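Local coordinates for glycoside hydrolase family protein (Novosphingobium sp. PP1Y, PDB 6Q2F), which probably hydrolyses alpha-L-rhamnosidic bonds, releasing rhamnose from glycosides as a glycoside hydrolase of the alpha-L-rhamnosidase type, at residues 103-107 / 108-112; 406-409 / 410-413; 471-474 / 475-479; 710-713 / 714-718; 955-958 / 959-962. All coordinates share one frame; numbering follows the deposited sequence.

In the fold
Interaction 1, a turn entering helix 108-124, and interaction 3, on helix 469-487, lie outside the eight parallel strands of the curled central sheet, a (beta/alpha)8-type barrel. Their centres are 21 Å apart and they touch, with Tyr105 OH 3.8 Å from Tyr479 CE1. The helix of interaction 3 leads to strand 497-502, just before Asp503 and Ser504, which hold a sodium ion together with Glu583, Glu586 and Glu644. Interactions 4 and 5 lie 18 Å apart between centres and also touch, Tyr717 OH resting 3.7 Å from Ala961 CB. Interaction 2 stands apart at the surface, its centre 40 Å from that of interaction 3 and about 66 Å from that of interaction 5.

Interaction 1 (103-107 / 108-112); sequences LVYMT and PEWKD
Tyr105 and Trp110 pack together where the type II beta turn Val104-Thr107 enters helix 108-124, one of the helices around the barrel, with Thr107 at the N-cap position. Among the aromatic contacts, the edge of the Tyr105 ring points at the face of the six-membered ring of Trp110, their planes at 64°, and Tyr105 CD1 comes within 3.4 Å of Trp110 CZ2. Tyr105 CA sits 3.6 Å from the centroid of the Trp110 five-membered ring, a CH-pi contact almost on the ring normal. Chi1 of Trp110, -172°, turns the indole back from the helix to lie against this turn. Selenomethionine Met106 adds a Met-aromatic contact, its SE oblique to the ring and its CE 3.7 Å from Trp110 CZ3. Trp110 NE1 bonds Asp90 on strand 85-91, and Tyr483 of helix 469-487 packs against the indole. Losing this side chain to an alanine would probably open a gap beside the turn and leave Asp90 without its indole donor. Among the polar contacts, Val104 O accepts from both Thr107 N and Thr107 OG1, the hydroxyl lying 2.6 Å from it in the carbonyl plane, on a lone pair. Lys111 N reaches Thr107 O at 2.7 Å as a helical bond. Lys111 NZ pairs with Asp485 and donates to a water 2.8 Å away, which in turn bonds weakly to Met106 O.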
loop_
_atom_site.group_PDB
_atom_site.type_symbol
_atom_site.label_atom_id
_atom_site.label_comp_id
_atom_site.label_asym_id
_atom_site.label_seq_id
_atom_site.Cartn_x
_atom_site.Cartn_y
_atom_site.Cartn_z
ATOM N N LEU A 103 -0.404 31.641 -0.679
ATOM C CA LEU A 103 0.557 31.512 -1.763
ATOM C C LEU A 103 0.011 30.496 -2.755
ATOM O O LEU A 103 -0.206 29.337 -2.397
ATOM C CB LEU A 103 1.920 31.080 -1.218
ATOM C CG LEU A 103 2.621 32.087 -0.295
ATOM C CD1 LEU A 103 3.889 31.532 0.316
ATOM C CD2 LEU A 103 2.879 33.402 -0.983
ATOM N N VAL A 104 -0.228 30.935 -3.992
ATOM C CA VAL A 104 -0.845 30.085 -5.006
ATOM C C VAL A 104 0.243 29.321 -5.754
ATOM O O VAL A 104 1.218 29.912 -6.242
ATOM C CB VAL A 104 -1.711 30.920 -5.961
ATOM C CG1 VAL A 104 -2.256 30.054 -7.104
ATOM C CG2 VAL A 104 -2.860 31.549 -5.165
ATOM N N TYR A 105 0.046 28.012 -5.882
ATOM C CA TYR A 105 0.992 27.095 -6.512
ATOM C C TYR A 105 1.589 27.648 -7.804
ATOM O O TYR A 105 0.858 28.003 -8.730
ATOM C CB TYR A 105 0.268 25.778 -6.791
ATOM C CG TYR A 105 1.138 24.715 -7.420
ATOM C CD1 TYR A 105 2.047 24.004 -6.659
ATOM C CD2 TYR A 105 1.019 24.390 -8.762
ATOM C CE1 TYR A 105 2.843 23.000 -7.224
ATOM C CE2 TYR A 105 1.798 23.365 -9.332
ATOM C CZ TYR A 105 2.705 22.703 -8.549
ATOM O OH TYR A 105 3.483 21.731 -9.099
HETATM N N MSE A 106 2.921 27.706 -7.847
HETATM C CA MSE A 106 3.729 28.132 -8.989
HETATM C C MSE A 106 3.653 29.617 -9.364
HETATM O O MSE A 106 4.188 29.983 -10.395
HETATM C CB MSE A 106 3.403 27.304 -10.254
HETATM C CG MSE A 106 4.009 25.871 -10.217
HETATM SE SE MSE A 106 5.970 25.812 -10.185
HETATM C CE MSE A 106 6.232 24.022 -9.390
ATOM N N THR A 107 3.003 30.460 -8.556
ATOM C CA THR A 107 3.154 31.897 -8.732
ATOM C C THR A 107 4.515 32.340 -8.199
ATOM O O THR A 107 5.146 31.623 -7.418
ATOM C CB THR A 107 2.059 32.668 -8.005
ATOM O OG1 THR A 107 2.114 32.357 -6.612
ATOM C CG2 THR A 107 0.679 32.328 -8.575
ATOM N N PRO A 108 4.995 33.521 -8.616
ATOM C CA PRO A 108 6.303 33.989 -8.119
ATOM C C PRO A 108 6.506 33.857 -6.615
ATOM O O PRO A 108 7.523 33.300 -6.190
ATOM C CB PRO A 108 6.325 35.447 -8.588
ATOM C CG PRO A 108 5.643 35.343 -9.963
ATOM C CD PRO A 108 4.506 34.370 -9.723
ATOM N N GLU A 109 5.557 34.302 -5.790
ATOM C CA GLU A 109 5.767 34.223 -4.347
ATOM C C GLU A 109 5.799 32.781 -3.865
ATOM O O GLU A 109 6.581 32.447 -2.967
ATOM C CB GLU A 109 4.695 35.008 -3.597
ATOM C CG GLU A 109 5.082 35.290 -2.128
ATOM C CD GLU A 109 4.228 36.373 -1.477
ATOM O OE1 GLU A 109 4.300 36.515 -0.236
ATOM O OE2 GLU A 109 3.491 37.078 -2.199
ATOM N N TRP A 110 4.961 31.920 -4.441
ATOM C CA TRP A 110 5.028 30.500 -4.133
ATOM C C TRP A 110 6.376 29.921 -4.550
ATOM O O TRP A 110 7.012 29.171 -3.789
ATOM C CB TRP A 110 3.886 29.753 -4.826
ATOM C CG TRP A 110 3.768 28.324 -4.416
ATOM C CD1 TRP A 110 2.932 27.806 -3.452
ATOM C CD2 TRP A 110 4.514 27.213 -4.936
ATOM N NE1 TRP A 110 3.117 26.447 -3.349
ATOM C CE2 TRP A 110 4.079 26.058 -4.247
ATOM C CE3 TRP A 110 5.502 27.085 -5.914
ATOM C CZ2 TRP A 110 4.607 24.780 -4.508
ATOM C CZ3 TRP A 110 6.034 25.798 -6.179
ATOM C CH2 TRP A 110 5.577 24.671 -5.478
ATOM N N LYS A 111 6.836 30.262 -5.757
ATOM C CA LYS A 111 8.088 29.684 -6.232
ATOM C C LYS A 111 9.252 30.144 -5.378
ATOM O O LYS A 111 10.165 29.357 -5.089
ATOM C CB LYS A 111 8.309 30.019 -7.713
ATOM C CG LYS A 111 7.323 29.300 -8.635
ATOM C CD LYS A 111 7.626 29.485 -10.120
ATOM C CE LYS A 111 7.699 30.941 -10.561
ATOM N NZ LYS A 111 8.053 30.977 -12.022
ATOM N N ASP A 112 9.226 31.401 -4.946
ATOM C CA ASP A 112 10.282 31.890 -4.072
ATOM C C ASP A 112 10.241 31.190 -2.719
ATOM O O ASP A 112 11.293 30.882 -2.145
ATOM C CB ASP A 112 10.164 33.402 -3.905
ATOM C CG ASP A 112 11.414 34.010 -3.311
ATOM O OD1 ASP A 112 12.518 33.734 -3.849
ATOM O OD2 ASP A 112 11.305 34.730 -2.310
HETATM O O HOH W 1 5.852 29.891 -13.328
#

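Interaction 2 (406-409 / 410-413); sequences GVDP and DSVI
The carboxylates of Asp408 and Asp410 are turned 44° against each other, with Asp408 OD1 3.8 Å from Asp410 OD2. One water bridges the two carboxylates, donating to OD2 of each, 2.6 Å from Asp408 OD2 and 3.2 Å from Asp410 OD2, which probably eases their repulsion. Above the plane of the Asp408 carboxylate, by 40°, comes the backbone N-H of Asp410, 3.0 Å from Asp408 OD1. With CG anti to the backbone N (chi1 -170°), the Asp408 side chain reaches forward past Pro409 to that N-H. A side-chain oxygen bonded to the N-H two residues on makes this an Asx turn, and it overlaps the start of a short 3-10 segment. There Ser411 N bonds Asp408 O at 2.9 Å and Val412 N bonds Pro409 O at 3.0 Å, each donor lying well above the carbonyl plane. A second water donates to both Pro409 O and Val412 O. Ser411 OG lies beside the Asp408 side chain, 3.1 Å from Asp408 CB. On the inner side Val407 and Val412 cross at about a right angle, CG1 of the first against CG2 of the second, and both rest on Phe214 of strand 206-217. Pro409 packs on Pro530 and Trp531, while Ile413 bonds through its backbone to Ala213, where strand 413-414 edges a four-stranded antiparallel sheet.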
loop_
_atom_site.group_PDB
_atom_site.type_symbol
_atom_site.label_atom_id
_atom_site.label_comp_id
_atom_site.label_asym_id
_atom_site.label_seq_id
_atom_site.Cartn_x
_atom_site.Cartn_y
_atom_site.Cartn_z
ATOM N N GLY A 406 -17.070 -19.585 -29.945
ATOM C CA GLY A 406 -17.496 -18.364 -30.597
ATOM C C GLY A 406 -16.886 -18.171 -31.967
ATOM O O GLY A 406 -16.746 -19.132 -32.730
ATOM N N VAL A 407 -16.521 -16.925 -32.279
ATOM C CA VAL A 407 -15.940 -16.608 -33.576
ATOM C C VAL A 407 -14.601 -17.314 -33.734
ATOM O O VAL A 407 -13.769 -17.329 -32.813
ATOM C CB VAL A 407 -15.774 -15.085 -33.713
ATOM C CG1 VAL A 407 -15.080 -14.736 -35.012
ATOM C CG2 VAL A 407 -17.131 -14.374 -33.599
ATOM N N ASP A 408 -14.380 -17.894 -34.906
ATOM C CA ASP A 408 -13.078 -18.464 -35.221
ATOM C C ASP A 408 -12.074 -17.329 -35.378
ATOM O O ASP A 408 -12.294 -16.434 -36.201
ATOM C CB ASP A 408 -13.148 -19.310 -36.503
ATOM C CG ASP A 408 -11.877 -20.115 -36.745
ATOM O OD1 ASP A 408 -10.788 -19.671 -36.317
ATOM O OD2 ASP A 408 -11.962 -21.199 -37.358
ATOM N N PRO A 409 -10.982 -17.316 -34.613
ATOM C CA PRO A 409 -10.002 -16.224 -34.757
ATOM C C PRO A 409 -9.488 -16.065 -36.179
ATOM O O PRO A 409 -9.321 -14.934 -36.651
ATOM C CB PRO A 409 -8.869 -16.624 -33.799
ATOM C CG PRO A 409 -9.385 -17.734 -32.980
ATOM C CD PRO A 409 -10.582 -18.326 -33.625
ATOM N N ASP A 410 -9.235 -17.171 -36.878
ATOM C CA ASP A 410 -8.749 -17.082 -38.253
ATOM C C ASP A 410 -9.749 -16.410 -39.184
ATOM O O ASP A 410 -9.347 -15.894 -40.234
ATOM C CB ASP A 410 -8.403 -18.476 -38.773
ATOM C CG ASP A 410 -7.277 -19.116 -37.991
ATOM O OD1 ASP A 410 -6.338 -18.384 -37.606
ATOM O OD2 ASP A 410 -7.334 -20.339 -37.744
ATOM N N SER A 411 -11.032 -16.392 -38.815
ATOM C CA SER A 411 -12.047 -15.727 -39.625
ATOM C C SER A 411 -11.995 -14.211 -39.507
ATOM O O SER A 411 -12.581 -13.524 -40.350
ATOM C CB SER A 411 -13.445 -16.184 -39.214
ATOM O OG SER A 411 -13.512 -17.585 -39.078
ATOM N N VAL A 412 -11.349 -13.672 -38.470
ATOM C CA VAL A 412 -11.387 -12.229 -38.253
ATOM C C VAL A 412 -10.514 -11.532 -39.285
ATOM O O VAL A 412 -9.361 -11.920 -39.510
ATOM C CB VAL A 412 -10.942 -11.874 -36.829
ATOM C CG1 VAL A 412 -10.906 -10.350 -36.661
ATOM C CG2 VAL A 412 -11.877 -12.512 -35.809
ATOM N N ILE A 413 -11.060 -10.490 -39.907
ATOM C CA ILE A 413 -10.382 -9.743 -40.958
ATOM C C ILE A 413 -10.111 -8.330 -40.466
ATOM O O ILE A 413 -10.980 -7.690 -39.866
ATOM C CB ILE A 413 -11.213 -9.709 -42.257
ATOM C CG1 ILE A 413 -11.403 -11.120 -42.815
ATOM C CG2 ILE A 413 -10.540 -8.844 -43.299
ATOM C CD1 ILE A 413 -12.374 -11.165 -43.984
HETATM O O HOH W 2 -9.897 -22.010 -38.737
HETATM O O HOH W 3 -7.811 -13.797 -38.331
#

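Interaction 3 (471-474 / 475-479); sequences AVRE and YLEHY
Arg473 and Glu477, one helical turn apart, form a salt bridge along helix 469-487, with Arg473 NH1 3.0 Å from Glu477 OE2. The carboxylate oxygen lies near the guanidinium plane, at its edge, whereas NH1 approaches OE2 from above the carboxylate plane, the two planes being 80° apart. A bend at chi3 of Arg473 (-75°) brings the guanidinium round to the glutamate. NH1 also forms a salt bridge with Glu575 OE1, its stronger partner, so two carboxylates probably share this charge. The bridge is backed by close packing, the carboxylate carbon Glu477 CD lying 3.6 Å from the methylene Arg473 CG. Behind the side chains runs the regular alpha-helical ladder, in which Tyr475 N bonds Ala471 O at 2.9 Å, Leu476 N bonds Val472 O, Glu477 N bonds Arg473 O at 2.8 Å and His478 N bonds Glu474 O. Following this helix is barrel strand 497-502, as in a beta/alpha barrel. The tyrosines face inward: Tyr475 OH bonds Ala132 O and Tyr479 OH bonds Ala131 O, at the end of strand 127-131. The Tyr475 ring lies nearly parallel to that of Trp143, and Leu476 packs on Val572 of helix 543-575.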
loop_
_atom_site.group_PDB
_atom_site.type_symbol
_atom_site.label_atom_id
_atom_site.label_comp_id
_atom_site.label_asym_id
_atom_site.label_seq_id
_atom_site.Cartn_x
_atom_site.Cartn_y
_atom_site.Cartn_z
ATOM N N ALA A 471 4.842 9.406 -23.471
ATOM C CA ALA A 471 3.952 10.397 -22.874
ATOM C C ALA A 471 4.340 10.647 -21.418
ATOM O O ALA A 471 4.383 11.797 -20.960
ATOM C CB ALA A 471 2.497 9.921 -22.966
ATOM N N VAL A 472 4.658 9.567 -20.693
ATOM C CA VAL A 472 5.116 9.677 -19.314
ATOM C C VAL A 472 6.374 10.531 -19.241
ATOM O O VAL A 472 6.484 11.428 -18.397
ATOM C CB VAL A 472 5.338 8.276 -18.715
ATOM C CG1 VAL A 472 6.029 8.406 -17.363
ATOM C CG2 VAL A 472 4.001 7.561 -18.557
ATOM N N ARG A 473 7.322 10.299 -20.155
ATOM C CA ARG A 473 8.575 11.047 -20.146
ATOM C C ARG A 473 8.345 12.525 -20.407
ATOM O O ARG A 473 8.955 13.381 -19.756
ATOM C CB ARG A 473 9.533 10.482 -21.192
ATOM C CG ARG A 473 10.809 11.298 -21.372
ATOM C CD ARG A 473 11.765 10.581 -22.356
ATOM N NE ARG A 473 12.408 9.425 -21.741
ATOM C CZ ARG A 473 13.509 9.508 -21.003
ATOM N NH1 ARG A 473 14.079 10.692 -20.795
ATOM N NH2 ARG A 473 14.049 8.415 -20.501
ATOM N N GLU A 474 7.491 12.844 -21.383
ATOM C CA GLU A 474 7.174 14.240 -21.660
ATOM C C GLU A 474 6.499 14.877 -20.458
ATOM O O GLU A 474 6.835 15.995 -20.067
ATOM C CB GLU A 474 6.271 14.365 -22.894
ATOM C CG GLU A 474 6.916 13.985 -24.219
ATOM C CD GLU A 474 5.931 14.093 -25.394
ATOM O OE1 GLU A 474 4.864 14.716 -25.215
ATOM O OE2 GLU A 474 6.220 13.551 -26.485
ATOM N N TYR A 475 5.536 14.175 -19.860
ATOM C CA TYR A 475 4.923 14.680 -18.638
ATOM C C TYR A 475 5.985 15.022 -17.593
ATOM O O TYR A 475 6.017 16.134 -17.066
ATOM C CB TYR A 475 3.928 13.667 -18.059
ATOM C CG TYR A 475 3.591 14.046 -16.641
ATOM C CD1 TYR A 475 2.643 15.027 -16.376
ATOM C CD2 TYR A 475 4.270 13.474 -15.565
ATOM C CE1 TYR A 475 2.360 15.405 -15.096
ATOM C CE2 TYR A 475 4.010 13.862 -14.275
ATOM C CZ TYR A 475 3.040 14.816 -14.039
ATOM O OH TYR A 475 2.774 15.191 -12.752
ATOM N N LEU A 476 6.883 14.076 -17.304
ATOM C CA LEU A 476 7.780 14.234 -16.160
ATOM C C LEU A 476 8.931 15.187 -16.462
ATOM O O LEU A 476 9.370 15.925 -15.574
ATOM C CB LEU A 476 8.308 12.856 -15.700
ATOM C CG LEU A 476 8.873 12.870 -14.260
ATOM C CD1 LEU A 476 7.802 13.271 -13.237
ATOM C CD2 LEU A 476 9.561 11.560 -13.834
ATOM N N GLU A 477 9.442 15.191 -17.698
ATOM C CA GLU A 477 10.482 16.161 -18.027
ATOM C C GLU A 477 9.951 17.578 -17.883
ATOM O O GLU A 477 10.636 18.453 -17.341
ATOM C CB GLU A 477 11.032 15.923 -19.438
ATOM C CG GLU A 477 11.921 14.657 -19.493
ATOM C CD GLU A 477 12.509 14.375 -20.868
ATOM O OE1 GLU A 477 11.991 14.909 -21.875
ATOM O OE2 GLU A 477 13.496 13.607 -20.924
ATOM N N HIS A 478 8.719 17.814 -18.329
ATOM C CA HIS A 478 8.117 19.127 -18.159
ATOM C C HIS A 478 7.946 19.441 -16.680
ATOM O O HIS A 478 8.264 20.546 -16.228
ATOM C CB HIS A 478 6.765 19.189 -18.868
ATOM C CG HIS A 478 6.147 20.550 -18.837
ATOM N ND1 HIS A 478 5.319 20.971 -17.817
ATOM C CD2 HIS A 478 6.277 21.600 -19.677
ATOM C CE1 HIS A 478 4.952 22.220 -18.044
ATOM N NE2 HIS A 478 5.517 22.624 -19.167
ATOM N N TYR A 479 7.456 18.467 -15.908
ATOM C CA TYR A 479 7.192 18.711 -14.496
ATOM C C TYR A 479 8.477 19.063 -13.767
ATOM O O TYR A 479 8.528 20.029 -12.997
ATOM C CB TYR A 479 6.552 17.476 -13.882
ATOM C CG TYR A 479 6.265 17.591 -12.402
ATOM C CD1 TYR A 479 5.293 18.457 -11.926
ATOM C CD2 TYR A 479 6.942 16.802 -11.484
ATOM C CE1 TYR A 479 5.004 18.538 -10.565
ATOM C CE2 TYR A 479 6.668 16.871 -10.116
ATOM C CZ TYR A 479 5.695 17.749 -9.665
ATOM O OH TYR A 479 5.428 17.825 -8.321
#

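Interaction 4 (710-713 / 714-718); sequences MARP and WVDYI
Ala711 O receives Val715 N at 3.0 Å, Arg712 O receives Asp716 N at 2.7 Å and Pro713 O receives Tyr717 N at 2.9 Å, the i to i+4 bonds of the first turns of helix 712-726. Pro713 brings no N-H of its own, which costs little near the start of a helix, and still accepts through its carbonyl. Arg712 and Asp716 form the side-chain pair, a salt bridge one turn apart in which Arg712 NE lies 3.2 Å from Asp716 OD1. NE meets the oxygen on its syn side, 33° out of the carboxylate plane, and the two flat groups stand 82° apart. The Arg712 chain leaves with CG anti to the backbone N and then bends at chi2 (66°), which brings NE round to the syn side of OD1, the oxygen somewhat tilted from the guanidinium plane, and puts Arg712 CG 3.7 Å from Asp716 OD2. Arg712 NH1 is tied to Arg80 O, at the end of helix 68-81, and Asp716 has a further, long and weak ion pair with Arg54. Trp714 packs on Leu660 and Ile664 of helix 657-670 and meets Trp1071, in the galactose-binding-like region, edge to face. Tyr717 meets Trp1071 in the same manner, its OH bonded to Asp665 and Lys661. Next along the helix, Ile718 CD1 lies 3.6 Å above one face of the Trp714 indole, displaced toward its rim.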
loop_
_atom_site.group_PDB
_atom_site.type_symbol
_atom_site.label_atom_id
_atom_site.label_comp_id
_atom_site.label_asym_id
_atom_site.label_seq_id
_atom_site.Cartn_x
_atom_site.Cartn_y
_atom_site.Cartn_z
HETATM N N MSE A 710 10.456 17.952 22.691
HETATM C CA MSE A 710 11.023 16.794 23.363
HETATM C C MSE A 710 10.925 15.526 22.518
HETATM O O MSE A 710 10.924 14.429 23.049
HETATM C CB MSE A 710 10.351 16.592 24.723
HETATM C CG MSE A 710 10.829 17.605 25.770
HETATM SE SE MSE A 710 9.856 17.497 27.483
HETATM C CE MSE A 710 9.922 15.536 27.703
ATOM N N ALA A 711 10.858 15.674 21.187
ATOM C CA ALA A 711 10.699 14.518 20.307
ATOM C C ALA A 711 12.015 13.888 19.878
ATOM O O ALA A 711 11.995 12.822 19.253
ATOM C CB ALA A 711 9.902 14.910 19.060
ATOM N N ARG A 712 13.147 14.517 20.166
ATOM C CA ARG A 712 14.430 13.986 19.706
ATOM C C ARG A 712 14.687 12.553 20.172
ATOM O O ARG A 712 15.123 11.742 19.338
ATOM C CB ARG A 712 15.565 14.932 20.149
ATOM C CG ARG A 712 17.001 14.459 19.835
ATOM C CD ARG A 712 17.233 14.408 18.352
ATOM N NE ARG A 712 18.606 14.056 17.994
ATOM C CZ ARG A 712 19.450 14.859 17.355
ATOM N NH1 ARG A 712 19.066 16.080 16.981
ATOM N NH2 ARG A 712 20.670 14.426 17.071
ATOM N N PRO A 713 14.449 12.171 21.443
ATOM C CA PRO A 713 14.672 10.764 21.822
ATOM C C PRO A 713 13.811 9.796 21.036
ATOM O O PRO A 713 14.289 8.724 20.670
ATOM C CB PRO A 713 14.335 10.735 23.324
ATOM C CG PRO A 713 14.575 12.149 23.781
ATOM C CD PRO A 713 14.072 12.986 22.607
ATOM N N TRP A 714 12.557 10.162 20.751
ATOM C CA TRP A 714 11.689 9.336 19.908
ATOM C C TRP A 714 12.269 9.188 18.504
ATOM O O TRP A 714 12.373 8.078 17.978
ATOM C CB TRP A 714 10.281 9.962 19.884
ATOM C CG TRP A 714 9.279 9.485 18.823
ATOM C CD1 TRP A 714 8.638 10.272 17.899
ATOM C CD2 TRP A 714 8.800 8.140 18.597
ATOM N NE1 TRP A 714 7.795 9.509 17.125
ATOM C CE2 TRP A 714 7.864 8.203 17.537
ATOM C CE3 TRP A 714 9.059 6.901 19.191
ATOM C CZ2 TRP A 714 7.207 7.071 17.045
ATOM C CZ3 TRP A 714 8.394 5.766 18.698
ATOM C CH2 TRP A 714 7.489 5.866 17.641
ATOM N N VAL A 715 12.689 10.294 17.888
ATOM C CA VAL A 715 13.273 10.207 16.552
ATOM C C VAL A 715 14.579 9.416 16.597
ATOM O O VAL A 715 14.887 8.650 15.675
ATOM C CB VAL A 715 13.457 11.618 15.963
ATOM C CG1 VAL A 715 14.099 11.557 14.579
ATOM C CG2 VAL A 715 12.094 12.346 15.887
ATOM N N ASP A 716 15.357 9.569 17.681
ATOM C CA ASP A 716 16.586 8.789 17.825
ATOM C C ASP A 716 16.278 7.299 17.892
ATOM O O ASP A 716 17.031 6.468 17.378
ATOM C CB ASP A 716 17.338 9.209 19.089
ATOM C CG ASP A 716 18.154 10.482 18.915
ATOM O OD1 ASP A 716 18.507 10.845 17.782
ATOM O OD2 ASP A 716 18.486 11.089 19.948
ATOM N N TYR A 717 15.185 6.939 18.557
ATOM C CA TYR A 717 14.775 5.543 18.611
ATOM C C TYR A 717 14.494 5.016 17.216
ATOM O O TYR A 717 14.918 3.903 16.860
ATOM C CB TYR A 717 13.543 5.423 19.507
ATOM C CG TYR A 717 12.860 4.081 19.469
ATOM C CD1 TYR A 717 11.883 3.792 18.508
ATOM C CD2 TYR A 717 13.188 3.101 20.393
ATOM C CE1 TYR A 717 11.247 2.560 18.498
ATOM C CE2 TYR A 717 12.560 1.880 20.388
ATOM C CZ TYR A 717 11.603 1.613 19.440
ATOM O OH TYR A 717 10.987 0.398 19.470
ATOM N N ILE A 718 13.801 5.816 16.404
ATOM C CA ILE A 718 13.525 5.420 15.027
ATOM C C ILE A 718 14.807 5.386 14.209
ATOM O O ILE A 718 15.030 4.456 13.420
ATOM C CB ILE A 718 12.493 6.373 14.414
ATOM C CG1 ILE A 718 11.161 6.269 15.181
ATOM C CG2 ILE A 718 12.335 6.091 12.901
ATOM C CD1 ILE A 718 10.156 7.415 14.857
#

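Interaction 5 (955-958 / 959-962); sequences HLDG and DEAV
Asp957 to Glu960 make a type II beta turn, closed by Glu960 N on Asp957 O at 2.9 Å, with Asp959 taking the positive phi (60°) of the third position. The Glu960 side chain reaches straight across to the first residue of the turn: CG anti to the backbone N (chi1 -175°) and an extended chain carry OE1 to 2.8 Å from Asp957 N, which it meets with its anti lone pair in a nearly straight bond. Backbone and side chain of Glu960 thus both hold Asp957. This puts two carboxylates close, Asp957 OD2 3.5 Å from Glu960 OE1, a proximity that may raise the affinity of one for a proton. A leucine in place of Glu960 would probably leave the Asp957 N-H without its acceptor and the turn less firmly held. On the strand side of the turn, Leu956 CD2 lies 3.9 Å from both Glu960 CD and Val962 CG1. His955 NE2 gives a weak bond, 3.2 Å, to Asp957 OD1 at the ring edge. Asp959 pairs with Arg614. The turn joins strands 949-956 and 961-967 of an antiparallel sheet, which pair with 915-921 and 902-908 respectively, while Ala961 rests on Lys661 and Asp665 of helix 657-670.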
loop_
_atom_site.group_PDB
_atom_site.type_symbol
_atom_site.label_atom_id
_atom_site.label_comp_id
_atom_site.label_asym_id
_atom_site.label_seq_id
_atom_site.Cartn_x
_atom_site.Cartn_y
_atom_site.Cartn_z
ATOM N N HIS A 955 14.267 -11.470 28.689
ATOM C CA HIS A 955 13.063 -10.880 29.239
ATOM C C HIS A 955 12.643 -9.770 28.300
ATOM O O HIS A 955 13.456 -8.915 27.942
ATOM C CB HIS A 955 13.262 -10.320 30.645
ATOM C CG HIS A 955 12.038 -9.643 31.168
ATOM N ND1 HIS A 955 11.019 -10.337 31.784
ATOM C CD2 HIS A 955 11.631 -8.353 31.096
ATOM C CE1 HIS A 955 10.057 -9.493 32.112
ATOM N NE2 HIS A 955 10.401 -8.284 31.703
ATOM N N LEU A 956 11.384 -9.785 27.899
ATOM C CA LEU A 956 10.847 -8.757 27.024
ATOM C C LEU A 956 9.681 -8.087 27.733
ATOM O O LEU A 956 8.717 -8.757 28.111
ATOM C CB LEU A 956 10.415 -9.364 25.689
ATOM C CG LEU A 956 11.577 -9.842 24.812
ATOM C CD1 LEU A 956 11.067 -10.564 23.561
ATOM C CD2 LEU A 956 12.447 -8.656 24.430
ATOM N N ASP A 957 9.781 -6.778 27.940
ATOM C CA ASP A 957 8.626 -6.050 28.435
ATOM C C ASP A 957 7.521 -6.094 27.384
ATOM O O ASP A 957 7.755 -6.416 26.211
ATOM C CB ASP A 957 8.985 -4.596 28.757
ATOM C CG ASP A 957 10.081 -4.474 29.791
ATOM O OD1 ASP A 957 10.045 -5.242 30.785
ATOM O OD2 ASP A 957 10.971 -3.610 29.611
ATOM N N GLY A 958 6.303 -5.768 27.811
ATOM C CA GLY A 958 5.227 -5.631 26.848
ATOM C C GLY A 958 5.603 -4.667 25.734
ATOM O O GLY A 958 6.115 -3.574 26.002
ATOM N N ASP A 959 5.398 -5.073 24.484
ATOM C CA ASP A 959 5.734 -4.258 23.314
ATOM C C ASP A 959 7.221 -3.913 23.238
ATOM O O ASP A 959 7.611 -3.009 22.493
ATOM C CB ASP A 959 4.911 -2.962 23.261
ATOM C CG ASP A 959 3.426 -3.210 23.114
ATOM O OD1 ASP A 959 3.033 -4.226 22.506
ATOM O OD2 ASP A 959 2.642 -2.362 23.600
ATOM N N GLU A 960 8.083 -4.589 23.990
ATOM C CA GLU A 960 9.499 -4.296 23.852
ATOM C C GLU A 960 10.010 -4.759 22.492
ATOM O O GLU A 960 9.632 -5.821 21.983
ATOM C CB GLU A 960 10.334 -4.950 24.951
ATOM C CG GLU A 960 11.808 -4.528 24.855
ATOM C CD GLU A 960 12.655 -5.057 25.994
ATOM O OE1 GLU A 960 12.076 -5.637 26.930
ATOM O OE2 GLU A 960 13.892 -4.897 25.938
ATOM N N ALA A 961 10.866 -3.936 21.908
ATOM C CA ALA A 961 11.625 -4.247 20.719
ATOM C C ALA A 961 13.096 -4.183 21.083
ATOM O O ALA A 961 13.516 -3.271 21.792
ATOM C CB ALA A 961 11.310 -3.251 19.591
ATOM N N VAL A 962 13.889 -5.131 20.589
ATOM C CA VAL A 962 15.290 -5.163 20.972
ATOM C C VAL A 962 16.096 -5.835 19.880
ATOM O O VAL A 962 15.591 -6.673 19.131
ATOM C CB VAL A 962 15.481 -5.874 22.334
ATOM C CG1 VAL A 962 15.338 -7.390 22.181
ATOM C CG2 VAL A 962 16.819 -5.489 22.964
#